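Uncharacterized protein YqbN (Bacillus subtilis, PDB 3KLU) is of unknown function but probably acts as a phage tail assembly chaperone of the XkdN-like family. Local coordinates at residues V28-D36 with V116-W126; V42-R53 with I85-F95. All blocks are in the same frame, centred on the assembly; numbering follows the deposited sequence.

Interaction 2 (V42-R53 with I85-F95) lies close to the middle of the chain, whereas interaction 1 (V28-D36 with V116-W126) lies nearer its periphery, the two centres being about 14 Å apart. In sequence, interaction 2 is nested inside the loop that interaction 1 closes. The small antiparallel sheet joins them: Val28, at the end of strand 26-28, and Phe34, in the loop beyond it, make backbone hydrogen bonds to Phe44 and Val42, and strand 44-46 pairs in turn with strand 90-92. Trp126 makes a second link, packing on Ala86 and on the backbone of Val87. Together the contacts bind the three strands to helices 78-89 and 120-133 in one unit, consistent with a single small domain.

Interaction 1: V28-D36 with V116-W126; sequences VPISKRFVD and VLSVGGEYANW
Glu122, in the first turn of helix 120-133, turns its carboxylate toward Ser31 and Arg33 of the loop that follows strand 26-28. Arg33 supplies the charge: its chain bends about the CG-CD bond (chi3 39°) and brings NH1 to the acid, forming a salt bridge with the guanidinium and carboxylate planes nearly coplanar, 19° apart. NH1 to Glu122 OE2 is 3.0 Å, although crowding at OE1 makes the exact place of NH1 uncertain. Ser31 OG donates to the same OE2, but the modelled separation is too short to be trusted in detail. That hydroxyl also accepts from Arg33 N (3.0 Å), an ST turn for which the short serine side chain is well suited.

The apolar contacts lie alongside. Phe34 turns its ring edge to Val116 O and Leu117 CD2 (CE2 to CD2 4.0 Å); Val116 CG1 also lies 3.6 Å from CZ, the two side chains slanting across each other. Leu117 CD2 also meets Ile30 CG2 at 3.6 Å, at about a right angle. The other branch of Ile30 puts CD1 3.8 Å from Trp126 CA, while Trp126 NE1 is engaged by Thr90 OG1.

Apolar packing thus ties the loop to the end of helix 109-116, the turn after it and helix 120-133, while the Arg33-Glu122 pair, probably with both groups ionised, and the Ser31 hydroxyl fix where the loop sits over the helix's first turn.

Interaction 2: V42-R53 with I85-F95; sequences VPFIFKAITTDR and IAVETTVYPTF
Ile45 and Tyr92 pair through both of their backbone polar groups, with Ile45 N donating to Tyr92 O at 2.8 Å. In return Ile45 O accepts twice, from Val91 N (2.6 Å) nearly along the C=O axis and from Tyr92 N (3.3 Å) on a lone pair. Two residues facing one make this a classic beta bulge. Lys47 N is satisfied by Thr89 O at 2.9 Å, and a water donates to both Lys47 O and Glu88 O, though its distances are modelled short.

The threonines ending helix 78-89 suit their place by turning hydroxyls back onto helix carbonyls: Thr89 OG1 donates to Ile85 O, which also takes Thr89 N, and Thr90 OG1 to Ala86 O. The same hydroxyls bond Asn134 ND2 and Trp126 NE1 respectively. Beyond the strands, a bend about CB-CG (chi2 51°) turns the Arg53 guanidinium edge to Glu88, NE to OE1 and NH2 to OE2, each 2.9 Å. NE meets the syn lone pair of OE1, and Lys96 also pairs with OE2.

Pro93, after a cis peptide, sets CD 3.4 Å from the Phe44 ring centroid in a CH-pi contact over its face, which a rigid proline suits. On the side of the sheet carrying Ile45 and Tyr92, Tyr92 CE2 lies 3.5 Å from Val42 CG1, the side chains at about a right angle.

Strand 44-46 is the middle strand, between 26-28 and 90-92, while Phe44, Phe46 and Phe95 gather round Trp126 of helix 120-133 and Ile49 leads into helix 51-60.

Interaction 1: V28-D36 with V116-W126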
loop_
_atom_site.group_PDB
_atom_site.type_symbol
_atom_site.label_atom_id
_atom_site.label_comp_id
_atom_site.label_asym_id
_atom_site.label_seq_id
_atom_site.Cartn_x
_atom_site.Cartn_y
_atom_site.Cartn_z
ATOM N N VAL A 28 -7.961 7.643 1.561
ATOM C CA VAL A 28 -8.917 7.149 0.583
ATOM C C VAL A 28 -9.899 6.232 1.275
ATOM O O VAL A 28 -9.494 5.250 1.917
ATOM C CB VAL A 28 -8.229 6.287 -0.503
ATOM C CG1 VAL A 28 -9.246 5.855 -1.522
ATOM C CG2 VAL A 28 -7.073 7.040 -1.151
ATOM N N PRO A 29 -11.203 6.518 1.145
ATOM C CA PRO A 29 -12.227 5.675 1.776
ATOM C C PRO A 29 -12.470 4.415 0.931
ATOM O O PRO A 29 -13.395 4.339 0.145
ATOM C CB PRO A 29 -13.429 6.597 1.847
ATOM C CG PRO A 29 -13.300 7.369 0.567
ATOM C CD PRO A 29 -11.804 7.661 0.443
ATOM N N ILE A 30 -11.624 3.416 1.113
ATOM C CA ILE A 30 -11.720 2.169 0.367
ATOM C C ILE A 30 -12.999 1.379 0.626
ATOM O O ILE A 30 -13.412 0.592 -0.219
ATOM C CB ILE A 30 -10.493 1.286 0.684
ATOM C CG1 ILE A 30 -9.259 1.863 -0.032
ATOM C CG2 ILE A 30 -10.747 -0.172 0.287
ATOM C CD1 ILE A 30 -9.318 1.767 -1.529
ATOM N N SER A 31 -13.606 1.560 1.797
ATOM C CA SER A 31 -14.840 0.849 2.119
ATOM C C SER A 31 -15.699 1.568 3.152
ATOM O O SER A 31 -15.193 2.142 4.127
ATOM C CB SER A 31 -14.539 -0.564 2.626
ATOM O OG SER A 31 -15.724 -1.151 3.130
ATOM N N LYS A 32 -17.008 1.526 2.937
ATOM C CA LYS A 32 -17.928 2.174 3.861
ATOM C C LYS A 32 -18.244 1.281 5.082
ATOM O O LYS A 32 -18.922 1.712 6.006
ATOM C CB LYS A 32 -19.216 2.559 3.136
ATOM C CG LYS A 32 -19.062 3.599 2.010
ATOM C CD LYS A 32 -20.434 3.826 1.366
ATOM C CE LYS A 32 -20.412 4.727 0.148
ATOM N NZ LYS A 32 -21.747 4.699 -0.561
ATOM N N ARG A 33 -17.716 0.058 5.077
ATOM C CA ARG A 33 -17.942 -0.890 6.160
ATOM C C ARG A 33 -17.011 -0.592 7.320
ATOM O O ARG A 33 -17.159 -1.191 8.374
ATOM C CB ARG A 33 -17.719 -2.329 5.688
ATOM C CG ARG A 33 -18.623 -2.778 4.561
ATOM C CD ARG A 33 -18.012 -3.974 3.871
ATOM N NE ARG A 33 -17.407 -4.839 4.852
ATOM C CZ ARG A 33 -16.208 -5.377 4.756
ATOM N NH1 ARG A 33 -15.440 -5.170 3.707
ATOM N NH2 ARG A 33 -15.754 -6.086 5.763
ATOM N N PHE A 34 -16.036 0.301 7.138
ATOM C CA PHE A 34 -15.180 0.620 8.264
ATOM C C PHE A 34 -15.544 1.987 8.813
ATOM O O PHE A 34 -15.324 3.000 8.153
ATOM C CB PHE A 34 -13.713 0.596 7.867
ATOM C CG PHE A 34 -13.307 -0.653 7.142
ATOM C CD1 PHE A 34 -13.646 -1.911 7.640
ATOM C CD2 PHE A 34 -12.596 -0.582 5.951
ATOM C CE1 PHE A 34 -13.271 -3.082 6.948
ATOM C CE2 PHE A 34 -12.229 -1.742 5.274
ATOM C CZ PHE A 34 -12.571 -2.993 5.779
ATOM N N VAL A 35 -16.082 2.018 10.033
ATOM C CA VAL A 35 -16.460 3.288 10.659
ATOM C C VAL A 35 -15.984 3.372 12.108
ATOM O O VAL A 35 -15.693 2.357 12.750
ATOM C CB VAL A 35 -17.998 3.529 10.620
ATOM C CG1 VAL A 35 -18.447 3.767 9.179
ATOM C CG2 VAL A 35 -18.721 2.353 11.193
ATOM N N ASP A 36 -15.868 4.594 12.607
ATOM C CA ASP A 36 -15.422 4.782 13.970
ATOM C C ASP A 36 -16.636 4.916 14.886
ATOM O O ASP A 36 -17.772 4.792 14.437
ATOM C CB ASP A 36 -14.546 6.034 14.078
ATOM C CG ASP A 36 -15.264 7.282 13.633
ATOM O OD1 ASP A 36 -16.515 7.315 13.677
ATOM O OD2 ASP A 36 -14.572 8.240 13.244
ATOM N N VAL A 116 -9.694 -8.789 5.548
ATOM C CA VAL A 116 -10.232 -7.482 5.960
ATOM C C VAL A 116 -11.096 -6.880 4.840
ATOM O O VAL A 116 -12.210 -6.450 5.081
ATOM C CB VAL A 116 -9.124 -6.427 6.285
ATOM C CG1 VAL A 116 -9.786 -5.052 6.575
ATOM C CG2 VAL A 116 -8.267 -6.869 7.497
ATOM N N LEU A 117 -10.567 -6.825 3.619
ATOM C CA LEU A 117 -11.327 -6.282 2.481
ATOM C C LEU A 117 -12.092 -7.492 1.884
ATOM O O LEU A 117 -11.847 -7.918 0.746
ATOM C CB LEU A 117 -10.338 -5.684 1.458
ATOM C CG LEU A 117 -9.500 -4.521 2.039
ATOM C CD1 LEU A 117 -8.267 -4.255 1.196
ATOM C CD2 LEU A 117 -10.336 -3.282 2.116
ATOM N N SER A 118 -13.007 -8.046 2.672
ATOM C CA SER A 118 -13.733 -9.251 2.246
ATOM C C SER A 118 -14.792 -9.130 1.151
ATOM O O SER A 118 -15.423 -10.117 0.785
ATOM C CB SER A 118 -14.323 -9.940 3.469
ATOM O OG SER A 118 -15.062 -9.019 4.240
ATOM N N VAL A 119 -15.002 -7.920 0.640
ATOM C CA VAL A 119 -15.915 -7.707 -0.459
ATOM C C VAL A 119 -15.015 -7.540 -1.685
ATOM O O VAL A 119 -14.153 -6.651 -1.717
ATOM C CB VAL A 119 -16.757 -6.486 -0.225
ATOM C CG1 VAL A 119 -17.538 -6.148 -1.475
ATOM C CG2 VAL A 119 -17.715 -6.776 0.935
ATOM N N GLY A 120 -15.200 -8.426 -2.668
ATOM C CA GLY A 120 -14.388 -8.430 -3.860
ATOM C C GLY A 120 -13.945 -7.075 -4.360
ATOM O O GLY A 120 -12.736 -6.774 -4.415
ATOM N N GLY A 121 -14.928 -6.260 -4.740
ATOM C CA GLY A 121 -14.647 -4.932 -5.264
ATOM C C GLY A 121 -13.705 -4.116 -4.389
ATOM O O GLY A 121 -12.844 -3.439 -4.921
ATOM N N GLU A 122 -13.857 -4.183 -3.064
ATOM C CA GLU A 122 -12.991 -3.416 -2.169
ATOM C C GLU A 122 -11.545 -3.859 -2.341
ATOM O O GLU A 122 -10.627 -3.056 -2.436
ATOM C CB GLU A 122 -13.371 -3.630 -0.698
ATOM C CG GLU A 122 -14.790 -3.233 -0.337
ATOM C CD GLU A 122 -15.146 -3.673 1.089
ATOM O OE1 GLU A 122 -14.498 -4.631 1.593
ATOM O OE2 GLU A 122 -16.071 -3.067 1.699
ATOM N N TYR A 123 -11.345 -5.161 -2.346
ATOM C CA TYR A 123 -10.009 -5.660 -2.488
ATOM C C TYR A 123 -9.365 -5.221 -3.807
ATOM O O TYR A 123 -8.186 -4.826 -3.854
ATOM C CB TYR A 123 -10.024 -7.165 -2.431
ATOM C CG TYR A 123 -8.639 -7.702 -2.429
ATOM C CD1 TYR A 123 -7.882 -7.714 -1.254
ATOM C CD2 TYR A 123 -8.056 -8.158 -3.597
ATOM C CE1 TYR A 123 -6.546 -8.182 -1.257
ATOM C CE2 TYR A 123 -6.725 -8.631 -3.616
ATOM C CZ TYR A 123 -5.980 -8.641 -2.448
ATOM O OH TYR A 123 -4.693 -9.115 -2.459
ATOM N N ALA A 124 -10.133 -5.296 -4.890
ATOM C CA ALA A 124 -9.593 -4.938 -6.197
ATOM C C ALA A 124 -9.295 -3.459 -6.218
ATOM O O ALA A 124 -8.290 -3.039 -6.760
ATOM C CB ALA A 124 -10.586 -5.302 -7.303
ATOM N N ASN A 125 -10.172 -2.673 -5.607
ATOM C CA ASN A 125 -10.003 -1.232 -5.575
ATOM C C ASN A 125 -8.805 -0.847 -4.745
ATOM O O ASN A 125 -8.093 0.085 -5.072
ATOM C CB ASN A 125 -11.250 -0.541 -5.002
ATOM C CG ASN A 125 -12.400 -0.458 -6.000
ATOM O OD1 ASN A 125 -12.217 -0.644 -7.200
ATOM N ND2 ASN A 125 -13.589 -0.144 -5.501
ATOM N N TRP A 126 -8.602 -1.550 -3.641
ATOM C CA TRP A 126 -7.460 -1.260 -2.792
ATOM C C TRP A 126 -6.168 -1.482 -3.585
ATOM O O TRP A 126 -5.261 -0.640 -3.577
ATOM C CB TRP A 126 -7.493 -2.171 -1.577
ATOM C CG TRP A 126 -6.231 -2.176 -0.806
ATOM C CD1 TRP A 126 -5.732 -1.174 -0.019
ATOM C CD2 TRP A 126 -5.335 -3.283 -0.663
ATOM N NE1 TRP A 126 -4.584 -1.599 0.615
ATOM C CE2 TRP A 126 -4.319 -2.889 0.235
ATOM C CE3 TRP A 126 -5.301 -4.575 -1.204
ATOM C CZ2 TRP A 126 -3.276 -3.742 0.611
ATOM C CZ3 TRP A 126 -4.268 -5.423 -0.838
ATOM C CH2 TRP A 126 -3.262 -4.996 0.070
#

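Interaction 2: V42-R53 with I85-F95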
loop_
_atom_site.group_PDB
_atom_site.type_symbol
_atom_site.label_atom_id
_atom_site.label_comp_id
_atom_site.label_asym_id
_atom_site.label_seq_id
_atom_site.Cartn_x
_atom_site.Cartn_y
_atom_site.Cartn_z
ATOM N N VAL A 42 -13.768 5.276 8.012
ATOM C CA VAL A 42 -12.364 5.336 8.382
ATOM C C VAL A 42 -11.615 5.117 7.083
ATOM O O VAL A 42 -11.526 3.988 6.602
ATOM C CB VAL A 42 -12.043 4.215 9.353
ATOM C CG1 VAL A 42 -10.583 4.226 9.663
ATOM C CG2 VAL A 42 -12.913 4.365 10.640
ATOM N N PRO A 43 -11.097 6.194 6.468
ATOM C CA PRO A 43 -10.371 6.015 5.200
ATOM C C PRO A 43 -9.016 5.338 5.360
ATOM O O PRO A 43 -8.414 5.370 6.432
ATOM C CB PRO A 43 -10.228 7.444 4.669
ATOM C CG PRO A 43 -10.093 8.248 5.932
ATOM C CD PRO A 43 -11.111 7.623 6.863
ATOM N N PHE A 44 -8.563 4.696 4.292
ATOM C CA PHE A 44 -7.257 4.072 4.311
ATOM C C PHE A 44 -6.265 5.191 4.025
ATOM O O PHE A 44 -6.587 6.135 3.298
ATOM C CB PHE A 44 -7.143 3.067 3.186
ATOM C CG PHE A 44 -7.612 1.715 3.539
ATOM C CD1 PHE A 44 -8.702 1.537 4.359
ATOM C CD2 PHE A 44 -6.992 0.614 2.999
ATOM C CE1 PHE A 44 -9.182 0.234 4.634
ATOM C CE2 PHE A 44 -7.455 -0.694 3.258
ATOM C CZ PHE A 44 -8.551 -0.879 4.076
ATOM N N ILE A 45 -5.069 5.079 4.600
ATOM C CA ILE A 45 -4.002 6.029 4.351
ATOM C C ILE A 45 -2.918 5.307 3.559
ATOM O O ILE A 45 -2.343 4.282 4.023
ATOM C CB ILE A 45 -3.396 6.528 5.628
ATOM C CG1 ILE A 45 -4.449 7.260 6.428
ATOM C CG2 ILE A 45 -2.236 7.492 5.314
ATOM C CD1 ILE A 45 -3.915 7.733 7.779
ATOM N N PHE A 46 -2.663 5.831 2.358
ATOM C CA PHE A 46 -1.661 5.298 1.444
ATOM C C PHE A 46 -0.479 6.258 1.382
ATOM O O PHE A 46 -0.614 7.458 1.691
ATOM C CB PHE A 46 -2.217 5.140 0.029
ATOM C CG PHE A 46 -3.354 4.124 -0.091
ATOM C CD1 PHE A 46 -4.653 4.451 0.312
ATOM C CD2 PHE A 46 -3.134 2.886 -0.692
ATOM C CE1 PHE A 46 -5.711 3.558 0.099
ATOM C CE2 PHE A 46 -4.183 1.986 -0.907
ATOM C CZ PHE A 46 -5.465 2.315 -0.518
ATOM N N LYS A 47 0.677 5.711 1.016
ATOM C CA LYS A 47 1.908 6.471 0.864
ATOM C C LYS A 47 2.851 5.608 0.058
ATOM O O LYS A 47 3.265 4.551 0.521
ATOM C CB LYS A 47 2.552 6.768 2.209
ATOM C CG LYS A 47 3.801 7.633 2.088
ATOM C CD LYS A 47 4.555 7.642 3.417
ATOM C CE LYS A 47 5.489 8.820 3.491
ATOM N NZ LYS A 47 6.347 8.738 2.293
ATOM N N ALA A 48 3.155 6.051 -1.159
ATOM C CA ALA A 48 4.064 5.342 -2.064
ATOM C C ALA A 48 5.356 4.846 -1.389
ATOM O O ALA A 48 5.927 5.488 -0.493
ATOM C CB ALA A 48 4.433 6.244 -3.252
ATOM N N ILE A 49 5.803 3.678 -1.812
ATOM C CA ILE A 49 7.039 3.164 -1.263
ATOM C C ILE A 49 8.137 3.600 -2.250
ATOM O O ILE A 49 7.863 4.316 -3.209
ATOM C CB ILE A 49 6.964 1.635 -1.098
ATOM C CG1 ILE A 49 6.656 0.972 -2.442
ATOM C CG2 ILE A 49 5.858 1.308 -0.104
ATOM C CD1 ILE A 49 6.845 -0.526 -2.454
ATOM N N THR A 50 9.363 3.174 -2.029
ATOM C CA THR A 50 10.429 3.604 -2.894
ATOM C C THR A 50 10.601 2.705 -4.094
ATOM O O THR A 50 10.097 1.554 -4.152
ATOM C CB THR A 50 11.735 3.642 -2.124
ATOM O OG1 THR A 50 12.093 2.306 -1.762
ATOM C CG2 THR A 50 11.550 4.455 -0.824
ATOM N N THR A 51 11.306 3.241 -5.070
ATOM C CA THR A 51 11.586 2.503 -6.277
ATOM C C THR A 51 12.512 1.340 -5.912
ATOM O O THR A 51 12.313 0.224 -6.371
ATOM C CB THR A 51 12.224 3.456 -7.306
ATOM O OG1 THR A 51 11.280 4.505 -7.616
ATOM C CG2 THR A 51 12.654 2.681 -8.557
ATOM N N ASP A 52 13.500 1.597 -5.058
ATOM C CA ASP A 52 14.419 0.549 -4.610
ATOM C C ASP A 52 13.596 -0.600 -4.006
ATOM O O ASP A 52 13.845 -1.777 -4.264
ATOM C CB ASP A 52 15.388 1.075 -3.512
ATOM C CG ASP A 52 16.577 1.897 -4.076
ATOM O OD1 ASP A 52 16.678 2.022 -5.308
ATOM O OD2 ASP A 52 17.418 2.424 -3.290
ATOM N N ARG A 53 12.607 -0.244 -3.199
ATOM C CA ARG A 53 11.802 -1.257 -2.524
ATOM C C ARG A 53 10.925 -2.071 -3.447
ATOM O O ARG A 53 10.688 -3.259 -3.212
ATOM C CB ARG A 53 10.939 -0.607 -1.442
ATOM C CG ARG A 53 10.138 -1.613 -0.659
ATOM C CD ARG A 53 11.023 -2.781 -0.123
ATOM N NE ARG A 53 10.199 -3.729 0.626
ATOM C CZ ARG A 53 10.571 -4.947 1.023
ATOM N NH1 ARG A 53 11.785 -5.433 0.756
ATOM N NH2 ARG A 53 9.712 -5.688 1.714
ATOM N N ILE A 85 3.053 -4.993 -2.694
ATOM C CA ILE A 85 3.253 -3.547 -2.869
ATOM C C ILE A 85 2.154 -2.764 -2.125
ATOM O O ILE A 85 2.435 -1.757 -1.401
ATOM C CB ILE A 85 3.205 -3.136 -4.371
ATOM C CG1 ILE A 85 4.358 -3.776 -5.148
ATOM C CG2 ILE A 85 3.259 -1.623 -4.483
ATOM C CD1 ILE A 85 4.374 -3.450 -6.663
ATOM N N ALA A 86 0.911 -3.224 -2.319
ATOM C CA ALA A 86 -0.261 -2.612 -1.698
ATOM C C ALA A 86 -0.157 -2.655 -0.173
ATOM O O ALA A 86 -0.389 -1.637 0.506
ATOM C CB ALA A 86 -1.558 -3.335 -2.167
ATOM N N VAL A 87 0.183 -3.829 0.367
ATOM C CA VAL A 87 0.333 -3.951 1.808
ATOM C C VAL A 87 1.297 -2.870 2.320
ATOM O O VAL A 87 0.976 -2.153 3.244
ATOM C CB VAL A 87 0.853 -5.374 2.189
ATOM C CG1 VAL A 87 1.424 -5.390 3.653
ATOM C CG2 VAL A 87 -0.313 -6.371 2.116
ATOM N N GLU A 88 2.461 -2.735 1.684
ATOM C CA GLU A 88 3.467 -1.756 2.120
ATOM C C GLU A 88 3.142 -0.269 1.766
ATOM O O GLU A 88 3.557 0.679 2.447
ATOM C CB GLU A 88 4.828 -2.206 1.593
ATOM C CG GLU A 88 5.283 -3.480 2.302
ATOM C CD GLU A 88 6.616 -4.030 1.780
ATOM O OE1 GLU A 88 7.431 -3.254 1.220
ATOM O OE2 GLU A 88 6.866 -5.245 1.942
ATOM N N THR A 89 2.353 -0.071 0.727
ATOM C CA THR A 89 1.934 1.279 0.381
ATOM C C THR A 89 0.808 1.718 1.337
ATOM O O THR A 89 0.476 2.895 1.429
ATOM C CB THR A 89 1.403 1.268 -1.036
ATOM O OG1 THR A 89 2.470 0.862 -1.891
ATOM C CG2 THR A 89 0.832 2.610 -1.450
ATOM N N THR A 90 0.216 0.765 2.050
ATOM C CA THR A 90 -0.884 1.118 2.936
ATOM C C THR A 90 -0.443 1.337 4.354
ATOM O O THR A 90 -0.159 0.378 5.069
ATOM C CB THR A 90 -1.977 0.043 2.884
ATOM O OG1 THR A 90 -2.459 -0.060 1.541
ATOM C CG2 THR A 90 -3.140 0.403 3.786
ATOM N N VAL A 91 -0.444 2.606 4.759
ATOM C CA VAL A 91 -0.006 3.025 6.087
ATOM C C VAL A 91 -0.967 2.652 7.215
ATOM O O VAL A 91 -0.545 2.276 8.308
ATOM C CB VAL A 91 0.170 4.573 6.145
ATOM C CG1 VAL A 91 0.980 4.941 7.346
ATOM C CG2 VAL A 91 0.810 5.087 4.871
ATOM N N TYR A 92 -2.258 2.847 6.939
ATOM C CA TYR A 92 -3.329 2.558 7.886
ATOM C C TYR A 92 -4.494 2.077 7.042
ATOM O O TYR A 92 -5.038 2.832 6.209
ATOM C CB TYR A 92 -3.720 3.823 8.652
ATOM C CG TYR A 92 -4.900 3.654 9.589
ATOM C CD1 TYR A 92 -4.809 2.814 10.705
ATOM C CD2 TYR A 92 -6.092 4.357 9.396
ATOM C CE1 TYR A 92 -5.853 2.678 11.614
ATOM C CE2 TYR A 92 -7.145 4.227 10.315
ATOM C CZ TYR A 92 -7.000 3.387 11.426
ATOM O OH TYR A 92 -7.962 3.325 12.398
ATOM N N PRO A 93 -4.918 0.812 7.250
ATOM C CA PRO A 93 -4.332 -0.099 8.235
ATOM C C PRO A 93 -3.121 -0.832 7.665
ATOM O O PRO A 93 -3.092 -1.123 6.487
ATOM C CB PRO A 93 -5.499 -1.046 8.519
ATOM C CG PRO A 93 -6.027 -1.290 7.118
ATOM C CD PRO A 93 -5.960 0.117 6.452
ATOM N N THR A 94 -2.104 -1.116 8.477
ATOM C CA THR A 94 -0.986 -1.865 7.938
ATOM C C THR A 94 -1.267 -3.316 8.283
ATOM O O THR A 94 -1.314 -3.703 9.452
ATOM C CB THR A 94 0.382 -1.447 8.520
ATOM O OG1 THR A 94 1.383 -2.436 8.192
ATOM C CG2 THR A 94 0.290 -1.292 9.971
ATOM N N PHE A 95 -1.448 -4.118 7.238
ATOM C CA PHE A 95 -1.780 -5.536 7.386
ATOM C C PHE A 95 -0.727 -6.437 7.991
ATOM O O PHE A 95 -0.966 -7.635 8.230
ATOM C CB PHE A 95 -2.258 -6.076 6.039
ATOM C CG PHE A 95 -3.496 -5.402 5.566
ATOM C CD1 PHE A 95 -4.602 -5.308 6.417
ATOM C CD2 PHE A 95 -3.581 -4.880 4.285
ATOM C CE1 PHE A 95 -5.799 -4.705 6.002
ATOM C CE2 PHE A 95 -4.774 -4.261 3.830
ATOM C CZ PHE A 95 -5.884 -4.177 4.692
HETATM O O HOH W 1 3.835 3.284 2.503
#